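PDB 2JDJ: redy-like protein from Hahella chejuensis, which probably takes part in the biosynthesis of the red pigment prodigiosin. Local coordinates for residues N25-T30 with A77-A82; D17-W22 with F40-A45; I8-F11 with Q15-A18. One frame throughout, in Å; residues are numbered along the deposited sequence.

Contact 1: residues N25-T30 with A77-A82. With IPA (isopropyl alcohol), chain F.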
ATOM      1  N   ASN A  25      -5.410  18.390  -3.249  1.00 26.07           N
ATOM      2  CA  ASN A  25      -5.039  19.792  -3.040  1.00 25.54           C
ATOM      3  C   ASN A  25      -4.970  20.216  -1.585  1.00 26.10           C
ATOM      4  O   ASN A  25      -4.538  21.331  -1.277  1.00 26.23           O
ATOM      5  CB  ASN A  25      -5.990  20.687  -3.830  1.00 25.56           C
ATOM      6  CG  ASN A  25      -5.975  20.365  -5.302  1.00 26.17           C
ATOM      7  OD1 ASN A  25      -5.090  20.798  -6.025  1.00 28.31           O
ATOM      8  ND2 ASN A  25      -6.945  19.568  -5.753  1.00 24.53           N
ATOM      9  N   VAL A  26      -5.405  19.339  -0.682  1.00 25.46           N
ATOM     10  CA  VAL A  26      -5.361  19.649   0.736  1.00 25.37           C
ATOM     11  C   VAL A  26      -4.591  18.555   1.475  1.00 26.01           C
ATOM     12  O   VAL A  26      -3.621  18.836   2.197  1.00 25.70           O
ATOM     13  CB  VAL A  26      -6.763  19.853   1.333  1.00 25.18           C
ATOM     14  CG1 VAL A  26      -6.668  20.337   2.768  1.00 25.31           C
ATOM     15  CG2 VAL A  26      -7.559  20.885   0.515  1.00 24.89           C
ATOM     16  N   ASP A  27      -5.014  17.308   1.292  1.00 25.82           N
ATOM     17  CA  ASP A  27      -4.392  16.199   2.013  1.00 26.23           C
ATOM     18  C   ASP A  27      -2.926  16.048   1.594  1.00 25.65           C
ATOM     19  O   ASP A  27      -2.038  16.103   2.441  1.00 25.54           O
ATOM     20  CB  ASP A  27      -5.204  14.911   1.801  1.00 26.01           C
ATOM     21  CG  ASP A  27      -4.954  13.854   2.870  1.00 26.97           C
ATOM     22  OD1 ASP A  27      -4.327  14.117   3.930  1.00 27.50           O
ATOM     23  OD2 ASP A  27      -5.421  12.727   2.637  1.00 26.97           O
ATOM     24  N   TYR A  28      -2.670  15.911   0.291  1.00 25.61           N
ATOM     25  CA  TYR A  28      -1.293  15.801  -0.211  1.00 25.76           C
ATOM     26  C   TYR A  28      -0.504  17.054   0.143  1.00 26.19           C
ATOM     27  O   TYR A  28       0.661  16.970   0.483  1.00 26.16           O
ATOM     28  CB  TYR A  28      -1.218  15.656  -1.737  1.00 25.13           C
ATOM     29  CG  TYR A  28      -1.681  14.349  -2.349  1.00 24.79           C
ATOM     30  CD1 TYR A  28      -1.897  13.200  -1.569  1.00 24.09           C
ATOM     31  CD2 TYR A  28      -1.878  14.259  -3.721  1.00 22.05           C
ATOM     32  CE1 TYR A  28      -2.315  11.995  -2.153  1.00 23.84           C
ATOM     33  CE2 TYR A  28      -2.294  13.072  -4.311  1.00 23.99           C
ATOM     34  CZ  TYR A  28      -2.514  11.940  -3.518  1.00 23.12           C
ATOM     35  OH  TYR A  28      -2.922  10.769  -4.109  1.00 22.96           O
ATOM     36  N   ALA A  29      -1.152  18.215   0.043  1.00 27.32           N
ATOM     37  CA  ALA A  29      -0.473  19.494   0.219  1.00 28.18           C
ATOM     38  C   ALA A  29      -0.021  19.718   1.663  1.00 29.08           C
ATOM     39  O   ALA A  29       0.833  20.568   1.914  1.00 29.56           O
ATOM     40  CB  ALA A  29      -1.380  20.640  -0.247  1.00 28.13           C
ATOM     41  N   THR A  30      -0.587  18.955   2.604  1.00 29.96           N
ATOM     42  CA  THR A  30      -0.292  19.120   4.035  1.00 30.50           C
ATOM     43  C   THR A  30       0.829  18.191   4.505  1.00 31.15           C
ATOM     44  O   THR A  30       1.382  18.369   5.595  1.00 31.49           O
ATOM     45  CB  THR A  30      -1.558  18.893   4.889  1.00 31.00           C
ATOM     46  OG1 THR A  30      -2.615  19.726   4.408  1.00 30.34           O
ATOM     47  CG2 THR A  30      -1.321  19.216   6.352  1.00 30.18           C
ATOM     48  N   ALA A  77      -5.225  17.217  13.010  1.00 33.85           N
ATOM     49  CA  ALA A  77      -6.614  17.359  13.445  1.00 33.18           C
ATOM     50  C   ALA A  77      -7.460  18.036  12.378  1.00 32.85           C
ATOM     51  O   ALA A  77      -8.655  17.744  12.236  1.00 32.97           O
ATOM     52  CB  ALA A  77      -6.695  18.126  14.774  1.00 33.72           C
ATOM     53  N   GLY A  78      -6.835  18.945  11.634  1.00 31.89           N
ATOM     54  CA  GLY A  78      -7.508  19.655  10.549  1.00 31.16           C
ATOM     55  C   GLY A  78      -7.820  18.759   9.358  1.00 30.27           C
ATOM     56  O   GLY A  78      -8.852  18.908   8.701  1.00 29.75           O
ATOM     57  N   LEU A  79      -6.914  17.831   9.073  1.00 29.73           N
ATOM     58  CA  LEU A  79      -7.154  16.813   8.058  1.00 28.71           C
ATOM     59  C   LEU A  79      -8.296  15.872   8.457  1.00 28.84           C
ATOM     60  O   LEU A  79      -9.248  15.697   7.697  1.00 28.77           O
ATOM     61  CB  LEU A  79      -5.869  16.024   7.784  1.00 28.56           C
ATOM     62  CG  LEU A  79      -4.678  16.779   7.187  1.00 27.31           C
ATOM     63  CD1 LEU A  79      -3.497  15.818   7.056  1.00 26.63           C
ATOM     64  CD2 LEU A  79      -5.033  17.411   5.828  1.00 26.71           C
ATOM     65  N   VAL A  80      -8.204  15.274   9.647  1.00 28.89           N
ATOM     66  CA  VAL A  80      -9.283  14.418  10.196  1.00 28.69           C
ATOM     67  C   VAL A  80     -10.678  15.069  10.169  1.00 28.39           C
ATOM     68  O   VAL A  80     -11.660  14.431   9.768  1.00 27.75           O
ATOM     69  CB  VAL A  80      -8.957  13.917  11.616  1.00 28.72           C
ATOM     70  CG1 VAL A  80     -10.132  13.134  12.194  1.00 29.65           C
ATOM     71  CG2 VAL A  80      -7.725  13.037  11.583  1.00 29.31           C
ATOM     72  N   GLN A  81     -10.768  16.340  10.562  1.00 27.97           N
ATOM     73  CA  GLN A  81     -12.074  17.015  10.633  1.00 27.92           C
ATOM     74  C   GLN A  81     -12.778  17.004   9.268  1.00 26.91           C
ATOM     75  O   GLN A  81     -13.974  16.680   9.158  1.00 27.27           O
ATOM     76  CB  GLN A  81     -11.905  18.458  11.172  1.00 27.79           C
ATOM     77  CG  GLN A  81     -13.218  19.190  11.540  1.00 29.68           C
ATOM     78  CD  GLN A  81     -13.077  20.150  12.755  0.50 29.80           C
ATOM     79  OE1 GLN A  81     -13.933  20.171  13.656  0.50 32.53           O
ATOM     80  NE2 GLN A  81     -11.994  20.932  12.782  0.50 30.65           N
ATOM     81  N   ALA A  82     -12.021  17.359   8.235  1.00 25.65           N
ATOM     82  CA  ALA A  82     -12.527  17.416   6.862  1.00 24.96           C
ATOM     83  C   ALA A  82     -12.833  16.009   6.354  1.00 24.28           C
ATOM     84  O   ALA A  82     -13.909  15.759   5.813  1.00 23.91           O
ATOM     85  CB  ALA A  82     -11.503  18.089   5.956  1.00 24.64           C
TER
HETATM   86  C1  IPA F1109      -1.115  12.454   5.542  1.00 36.98           C
HETATM   87  C2  IPA F1109      -2.338  11.921   6.271  1.00 37.82           C
HETATM   88  C3  IPA F1109      -2.217  10.416   6.448  1.00 37.38           C
HETATM   89  O2  IPA F1109      -3.485  12.211   5.511  1.00 38.01           O
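A buried carboxylate meets a leucine here. OD1 of Asp27 lies beside Leu79, and the nearest methyl, Leu79 CD1, stops 3.7 Å from it. The two side chains cross at about a right angle. Asp27 OD1 accepts a hydrogen bond from an isopropyl alcohol, whose O2 sits 2.6 Å away. Leu79 CD1 borders that hydroxyl as well, at 3.9 Å from O2 of the alcohol. With CG anti to the backbone N (chi1 -159°), the carboxylate of Asp27 swings to the side of Leu79.

The other methyl of Leu79 faces Thr30. The two side chains reach toward each other tip to tip, with Leu79 CD2 3.6 Å from Thr30 OG1. The hydroxyl is not spent on the leucine. Thr30 OG1 donates to Val26 O at 2.6 Å, from a position tilted 28° from the carbonyl plane. This bond keeps the polar end of Thr30 occupied beside an apolar partner.

No hydrogen bond joins the segments. Their axes run nearly antiparallel, at 159°, and come within 10.7 Å. Trp22 of helix 16-30 packs on Asp27, Leu79 and Ala82, and so lies between helix 16-30 and helix 74-86. On another side of helix 16-30, Tyr28 OH bonds Val42 N of strand 37-44 and Leu98 O of the second subunit.

Contact 2: residues D17-W22 with F40-A45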
ATOM      1  N   ASP A  17     -16.131  13.671  -6.048  1.00 24.66           N
ATOM      2  CA  ASP A  17     -15.343  14.747  -6.611  1.00 25.79           C
ATOM      3  C   ASP A  17     -14.812  15.734  -5.559  1.00 25.88           C
ATOM      4  O   ASP A  17     -13.662  16.156  -5.646  1.00 26.81           O
ATOM      5  CB  ASP A  17     -16.106  15.431  -7.714  1.00 26.13           C
ATOM      6  CG  ASP A  17     -17.113  16.370  -7.188  1.00 29.62           C
ATOM      7  OD1 ASP A  17     -17.749  15.999  -6.173  1.00 34.15           O
ATOM      8  OD2 ASP A  17     -17.213  17.487  -7.754  1.00 34.99           O
ATOM      9  N   ALA A  18     -15.622  16.056  -4.551  1.00 26.23           N
ATOM     10  CA  ALA A  18     -15.156  16.821  -3.387  1.00 26.25           C
ATOM     11  C   ALA A  18     -14.046  16.102  -2.627  1.00 26.11           C
ATOM     12  O   ALA A  18     -13.044  16.725  -2.246  1.00 26.62           O
ATOM     13  CB  ALA A  18     -16.320  17.136  -2.464  1.00 26.46           C
ATOM     14  N   PHE A  19     -14.231  14.803  -2.391  1.00 25.27           N
ATOM     15  CA  PHE A  19     -13.214  13.972  -1.739  1.00 25.15           C
ATOM     16  C   PHE A  19     -11.887  14.030  -2.489  1.00 24.34           C
ATOM     17  O   PHE A  19     -10.847  14.368  -1.918  1.00 24.83           O
ATOM     18  CB  PHE A  19     -13.679  12.501  -1.596  1.00 25.22           C
ATOM     19  CG  PHE A  19     -12.640  11.609  -0.986  1.00 25.69           C
ATOM     20  CD1 PHE A  19     -12.396  11.642   0.393  1.00 25.55           C
ATOM     21  CD2 PHE A  19     -11.878  10.763  -1.777  1.00 26.18           C
ATOM     22  CE1 PHE A  19     -11.441  10.858   0.956  1.00 24.56           C
ATOM     23  CE2 PHE A  19     -10.880   9.955  -1.207  1.00 23.72           C
ATOM     24  CZ  PHE A  19     -10.665  10.003   0.157  1.00 25.31           C
ATOM     25  N   GLU A  20     -11.926  13.702  -3.776  1.00 23.36           N
ATOM     26  CA  GLU A  20     -10.694  13.678  -4.588  1.00 22.54           C
ATOM     27  C   GLU A  20     -10.015  15.036  -4.728  1.00 22.18           C
ATOM     28  O   GLU A  20      -8.803  15.098  -4.808  1.00 21.99           O
ATOM     29  CB  GLU A  20     -10.957  13.063  -5.970  1.00 22.48           C
ATOM     30  CG  GLU A  20     -11.412  11.615  -5.848  1.00 21.96           C
ATOM     31  CD  GLU A  20     -11.430  10.839  -7.151  1.00 23.02           C
ATOM     32  OE1 GLU A  20     -10.731  11.230  -8.103  1.00 21.68           O
ATOM     33  OE2 GLU A  20     -12.142   9.800  -7.195  1.00 21.65           O
ATOM     34  N   PHE A  21     -10.789  16.118  -4.764  1.00 21.89           N
ATOM     35  CA  PHE A  21     -10.169  17.437  -4.830  1.00 22.52           C
ATOM     36  C   PHE A  21      -9.447  17.735  -3.502  1.00 22.76           C
ATOM     37  O   PHE A  21      -8.338  18.285  -3.494  1.00 23.74           O
ATOM     38  CB  PHE A  21     -11.183  18.546  -5.176  1.00 22.10           C
ATOM     39  CG  PHE A  21     -10.534  19.902  -5.289  1.00 22.04           C
ATOM     40  CD1 PHE A  21     -10.021  20.343  -6.517  1.00 21.92           C
ATOM     41  CD2 PHE A  21     -10.364  20.703  -4.155  1.00 21.27           C
ATOM     42  CE1 PHE A  21      -9.376  21.583  -6.621  1.00 19.70           C
ATOM     43  CE2 PHE A  21      -9.706  21.928  -4.249  1.00 19.51           C
ATOM     44  CZ  PHE A  21      -9.218  22.365  -5.483  1.00 19.25           C
ATOM     45  N   TRP A  22     -10.098  17.381  -2.389  1.00 22.82           N
ATOM     46  CA  TRP A  22      -9.545  17.532  -1.049  1.00 22.96           C
ATOM     47  C   TRP A  22      -8.273  16.714  -0.905  1.00 23.39           C
ATOM     48  O   TRP A  22      -7.243  17.226  -0.447  1.00 23.54           O
ATOM     49  CB  TRP A  22     -10.570  17.158   0.024  1.00 22.78           C
ATOM     50  CG  TRP A  22      -9.982  17.140   1.408  1.00 23.36           C
ATOM     51  CD1 TRP A  22      -9.816  18.208   2.254  1.00 23.07           C
ATOM     52  CD2 TRP A  22      -9.454  15.995   2.100  1.00 24.01           C
ATOM     53  NE1 TRP A  22      -9.215  17.796   3.432  1.00 24.85           N
ATOM     54  CE2 TRP A  22      -8.988  16.443   3.365  1.00 25.02           C
ATOM     55  CE3 TRP A  22      -9.325  14.636   1.772  1.00 23.27           C
ATOM     56  CZ2 TRP A  22      -8.397  15.569   4.303  1.00 24.60           C
ATOM     57  CZ3 TRP A  22      -8.741  13.773   2.704  1.00 23.44           C
ATOM     58  CH2 TRP A  22      -8.286  14.245   3.954  1.00 22.22           C
ATOM     59  N   PHE A  40       3.072   9.345   0.659  1.00 24.99           N
ATOM     60  CA  PHE A  40       1.638   9.227   0.855  1.00 23.56           C
ATOM     61  C   PHE A  40       0.957   9.289  -0.488  1.00 23.40           C
ATOM     62  O   PHE A  40       1.290  10.138  -1.313  1.00 22.94           O
ATOM     63  CB  PHE A  40       1.125  10.337   1.750  1.00 23.43           C
ATOM     64  CG  PHE A  40      -0.354  10.331   1.925  1.00 23.70           C
ATOM     65  CD1 PHE A  40      -0.982   9.304   2.632  1.00 21.62           C
ATOM     66  CD2 PHE A  40      -1.129  11.344   1.373  1.00 24.78           C
ATOM     67  CE1 PHE A  40      -2.343   9.300   2.800  1.00 23.14           C
ATOM     68  CE2 PHE A  40      -2.512  11.351   1.533  1.00 24.11           C
ATOM     69  CZ  PHE A  40      -3.117  10.326   2.248  1.00 25.68           C
ATOM     70  N   ASP A  41       0.020   8.372  -0.715  1.00 22.92           N
ATOM     71  CA  ASP A  41      -0.779   8.377  -1.936  1.00 22.97           C
ATOM     72  C   ASP A  41      -2.114   7.672  -1.741  1.00 22.33           C
ATOM     73  O   ASP A  41      -2.225   6.772  -0.914  1.00 22.63           O
ATOM     74  CB  ASP A  41      -0.013   7.830  -3.142  1.00 23.26           C
ATOM     75  CG  ASP A  41       0.910   6.667  -2.806  1.00 25.87           C
ATOM     76  OD1 ASP A  41       2.152   6.880  -2.732  1.00 25.15           O
ATOM     77  OD2 ASP A  41       0.400   5.527  -2.656  1.00 27.33           O
ATOM     78  N   VAL A  42      -3.116   8.116  -2.499  1.00 21.80           N
ATOM     79  CA  VAL A  42      -4.480   7.607  -2.394  1.00 21.15           C
ATOM     80  C   VAL A  42      -4.884   7.028  -3.750  1.00 20.88           C
ATOM     81  O   VAL A  42      -4.422   7.521  -4.786  1.00 20.66           O
ATOM     82  CB  VAL A  42      -5.456   8.717  -1.934  1.00 20.42           C
ATOM     83  CG1 VAL A  42      -6.880   8.201  -1.879  1.00 20.32           C
ATOM     84  CG2 VAL A  42      -5.039   9.238  -0.541  1.00 21.08           C
ATOM     85  N   HIS A  43      -5.729   5.987  -3.733  1.00 19.62           N
ATOM     86  CA  HIS A  43      -6.061   5.224  -4.927  1.00 19.36           C
ATOM     87  C   HIS A  43      -7.517   4.878  -4.958  1.00 19.29           C
ATOM     88  O   HIS A  43      -8.051   4.415  -3.946  1.00 18.27           O
ATOM     89  CB  HIS A  43      -5.227   3.941  -4.972  1.00 19.15           C
ATOM     90  CG  HIS A  43      -3.795   4.188  -4.657  1.00 20.22           C
ATOM     91  ND1 HIS A  43      -2.868   4.513  -5.622  1.00 21.06           N
ATOM     92  CD2 HIS A  43      -3.148   4.259  -3.469  1.00 20.02           C
ATOM     93  CE1 HIS A  43      -1.701   4.744  -5.048  1.00 20.21           C
ATOM     94  NE2 HIS A  43      -1.842   4.586  -3.744  1.00 19.62           N
ATOM     95  N   ARG A  44      -8.142   5.100  -6.122  1.00 19.19           N
ATOM     96  CA  ARG A  44      -9.578   4.895  -6.311  1.00 19.69           C
ATOM     97  C   ARG A  44      -9.817   3.447  -6.661  1.00 19.22           C
ATOM     98  O   ARG A  44      -9.485   3.026  -7.758  1.00 19.82           O
ATOM     99  CB  ARG A  44     -10.089   5.756  -7.471  1.00 19.74           C
ATOM    100  CG  ARG A  44     -11.628   5.745  -7.664  1.00 21.60           C
ATOM    101  CD  ARG A  44     -12.024   6.523  -8.950  1.00 20.41           C
ATOM    102  NE  ARG A  44     -11.293   7.788  -9.070  1.00 19.51           N
ATOM    103  CZ  ARG A  44     -10.258   7.994  -9.886  1.00 20.67           C
ATOM    104  NH1 ARG A  44      -9.672   9.175  -9.901  1.00 23.15           N
ATOM    105  NH2 ARG A  44      -9.797   7.027 -10.674  1.00 21.32           N
ATOM    106  N   ALA A  45     -10.437   2.712  -5.744  1.00 19.78           N
ATOM    107  CA  ALA A  45     -10.688   1.264  -5.881  1.00 19.58           C
ATOM    108  C   ALA A  45     -12.058   0.931  -6.510  1.00 20.65           C
ATOM    109  O   ALA A  45     -12.187  -0.031  -7.267  1.00 20.13           O
ATOM    110  CB  ALA A  45     -10.570   0.605  -4.524  1.00 19.45           C
TER
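The helix segment 17-22 passes strand 40-44 with Glu20 and Val42 as the nearest backbone pair, their CA atoms 9.0 Å apart. Side chains bridge this distance. Arg44 grips Glu20 side-on in a salt bridge with two bonds. Arg44 NE gives its hydrogen to Glu20 OE2 at 2.9 Å, and Arg44 NH1 gives one to Glu20 OE1, also at 2.9 Å. Both bonds are nearly straight, and both oxygens are met on the syn side. They lie close to the guanidinium plane, but the carboxylate plane is turned 29° from it. The Glu20 chain runs extended beyond CG, while Arg44 bends at chi3 (-44°) to present its NE edge.

Phe19 packs obliquely on Val42, with CE2 of the ring 4.4 Å from CG1 of the valine. Tyr55 joins both parts: its OH bonds Glu20 OE2 and its ring meets that of Phe19.

A methionine in place of Arg44 would probably leave the Glu20 carboxylate without its charged mate and Glu96 of the second subunit without the ion pair it makes with Arg44 NH2. This guanidinium probably offsets part of both negative charges and links helix 16-30, strand 37-44 and the second subunit, whose strand continues the sheet.

Contact 3: residues I8-F11 with Q15-A18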
ATOM      1  N   ILE A   8     -10.879   3.027   2.709  1.00 16.78           N
ATOM      2  CA  ILE A   8     -11.676   4.230   2.987  1.00 17.02           C
ATOM      3  C   ILE A   8     -13.027   4.131   2.307  1.00 17.44           C
ATOM      4  O   ILE A   8     -13.091   3.940   1.100  1.00 17.50           O
ATOM      5  CB  ILE A   8     -10.940   5.497   2.478  1.00 16.54           C
ATOM      6  CG1 ILE A   8      -9.658   5.727   3.306  1.00 17.69           C
ATOM      7  CG2 ILE A   8     -11.895   6.723   2.501  1.00 16.53           C
ATOM      8  CD1 ILE A   8      -8.657   6.665   2.652  1.00 18.23           C
ATOM      9  N   ARG A   9     -14.112   4.283   3.066  1.00 18.04           N
ATOM     10  CA  ARG A   9     -15.440   4.246   2.487  1.00 18.42           C
ATOM     11  C   ARG A   9     -16.068   5.640   2.538  1.00 19.03           C
ATOM     12  O   ARG A   9     -16.135   6.235   3.604  1.00 19.25           O
ATOM     13  CB  ARG A   9     -16.321   3.256   3.252  1.00 17.10           C
ATOM     14  CG  ARG A   9     -17.562   2.800   2.515  1.00 16.93           C
ATOM     15  CD  ARG A   9     -18.479   1.953   3.410  1.00 20.83           C
ATOM     16  NE  ARG A   9     -18.959   2.719   4.552  1.00 26.99           N
ATOM     17  CZ  ARG A   9     -20.087   3.443   4.572  1.00 31.39           C
ATOM     18  NH1 ARG A   9     -20.908   3.489   3.527  1.00 31.43           N
ATOM     19  NH2 ARG A   9     -20.410   4.113   5.666  1.00 33.15           N
ATOM     20  N   LEU A  10     -16.533   6.139   1.394  1.00 19.25           N
ATOM     21  CA  LEU A  10     -17.305   7.379   1.343  1.00 19.87           C
ATOM     22  C   LEU A  10     -18.685   7.116   1.906  1.00 20.36           C
ATOM     23  O   LEU A  10     -19.264   6.068   1.656  1.00 20.82           O
ATOM     24  CB  LEU A  10     -17.436   7.872  -0.094  1.00 20.21           C
ATOM     25  CG  LEU A  10     -16.183   8.201  -0.915  1.00 20.27           C
ATOM     26  CD1 LEU A  10     -16.571   8.901  -2.253  1.00 19.40           C
ATOM     27  CD2 LEU A  10     -15.206   9.059  -0.130  1.00 21.80           C
ATOM     28  N   PHE A  11     -19.210   8.050   2.686  1.00 20.91           N
ATOM     29  CA  PHE A  11     -20.592   7.969   3.130  1.00 21.06           C
ATOM     30  C   PHE A  11     -21.524   8.093   1.921  1.00 21.24           C
ATOM     31  O   PHE A  11     -22.618   7.534   1.886  1.00 19.90           O
ATOM     32  CB  PHE A  11     -20.895   9.071   4.152  1.00 22.22           C
ATOM     33  CG  PHE A  11     -20.058   8.986   5.406  1.00 23.11           C
ATOM     34  CD1 PHE A  11     -19.998   7.810   6.139  1.00 24.40           C
ATOM     35  CD2 PHE A  11     -19.350  10.085   5.856  1.00 25.78           C
ATOM     36  CE1 PHE A  11     -19.239   7.739   7.287  1.00 25.47           C
ATOM     37  CE2 PHE A  11     -18.586  10.020   7.007  1.00 23.62           C
ATOM     38  CZ  PHE A  11     -18.532   8.850   7.718  1.00 23.98           C
ATOM     39  N   GLN A  15     -20.322  12.355  -3.496  1.00 22.27           N
ATOM     40  CA  GLN A  15     -19.263  13.286  -3.051  1.00 22.62           C
ATOM     41  C   GLN A  15     -17.853  12.986  -3.518  1.00 23.11           C
ATOM     42  O   GLN A  15     -16.905  13.628  -3.052  1.00 23.10           O
ATOM     43  CB  GLN A  15     -19.219  13.354  -1.530  1.00 23.18           C
ATOM     44  CG  GLN A  15     -20.005  14.504  -0.981  1.00 25.70           C
ATOM     45  CD  GLN A  15     -19.927  14.602   0.517  1.00 27.88           C
ATOM     46  OE1 GLN A  15     -19.882  13.584   1.232  1.00 25.25           O
ATOM     47  NE2 GLN A  15     -19.916  15.830   1.012  1.00 27.50           N
ATOM     48  N   ALA A  16     -17.693  12.017  -4.416  1.00 22.86           N
ATOM     49  CA  ALA A  16     -16.354  11.594  -4.825  1.00 23.49           C
ATOM     50  C   ALA A  16     -15.527  12.776  -5.289  1.00 24.28           C
ATOM     51  O   ALA A  16     -14.340  12.877  -4.969  1.00 25.70           O
ATOM     52  CB  ALA A  16     -16.419  10.537  -5.921  1.00 23.13           C
ATOM     53  N   ASP A  17     -16.131  13.671  -6.048  1.00 24.66           N
ATOM     54  CA  ASP A  17     -15.343  14.747  -6.611  1.00 25.79           C
ATOM     55  C   ASP A  17     -14.812  15.734  -5.559  1.00 25.88           C
ATOM     56  O   ASP A  17     -13.662  16.156  -5.646  1.00 26.81           O
ATOM     57  CB  ASP A  17     -16.106  15.431  -7.714  1.00 26.13           C
ATOM     58  CG  ASP A  17     -17.113  16.370  -7.188  1.00 29.62           C
ATOM     59  OD1 ASP A  17     -17.749  15.999  -6.173  1.00 34.15           O
ATOM     60  OD2 ASP A  17     -17.213  17.487  -7.754  1.00 34.99           O
ATOM     61  N   ALA A  18     -15.622  16.056  -4.551  1.00 26.23           N
ATOM     62  CA  ALA A  18     -15.156  16.821  -3.387  1.00 26.25           C
ATOM     63  C   ALA A  18     -14.046  16.102  -2.627  1.00 26.11           C
ATOM     64  O   ALA A  18     -13.044  16.725  -2.246  1.00 26.62           O
ATOM     65  CB  ALA A  18     -16.320  17.136  -2.464  1.00 26.46           C
TER
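Leu10, Ala16 and Gln15 carry this short contact between the end of a strand and the start of a helix. Leu10 gives up the largest area. Its CD1 methyl rests on the first turn of the helix, 3.7 Å from Ala16 CA and 4.0 Å from Ala16 CB. The methyl thus meets backbone and side chain of the alanine together. Leu10 CG lies beside the backbone N and anti to the carbonyl carbon (chi1 -60°), which carries the branch across to the helix.

Gln15 occupies the N-cap position, and it is the main chain that approaches: Leu10 CD1 lies 4.5 Å from Gln15 C. The amide of Gln15 stays clear of the leucine, and its side chain packs on Met86 of helix 74-86. The contact is van der Waals packing, with no hydrogen bond across it.

Tyr55 of strand 55-61 touches both Leu10 and Ala16. Leu10 also packs on Ala87 of strand 87-97. The arrangement opens a beta-alpha-beta crossover: strand 2-10 leads into helix 16-30, which crosses to the parallel strand 37-44, with strand 55-61 lying between the two strands. This is consistent with the ferredoxin-like fold of the dimeric alpha-beta barrel clan.

Helix 16-30 takes part in all three contacts. Contact 3 sets its start on the sheet, contact 2 ties its next turns to strand 37-44, and contact 1 places its end beside helix 74-86. Contacts 2 and 3 are centred 8 Å apart and meet where Phe19 CG lies 3.7 Å from Leu10 CD2. Contacts 1 and 2 have centres about 11 Å apart. Asp27 N is 2.8 Å from Trp22 O, a probable hydrogen bond, and Asp27 OD2 packs 3.4 Å from Phe40 CZ. Contacts 1 and 3 do not touch; their nearest atoms are about 7 Å apart. The isopropyl alcohol at Asp27, probably from the crystallisation liquor, may mark a pocket between helices and sheet.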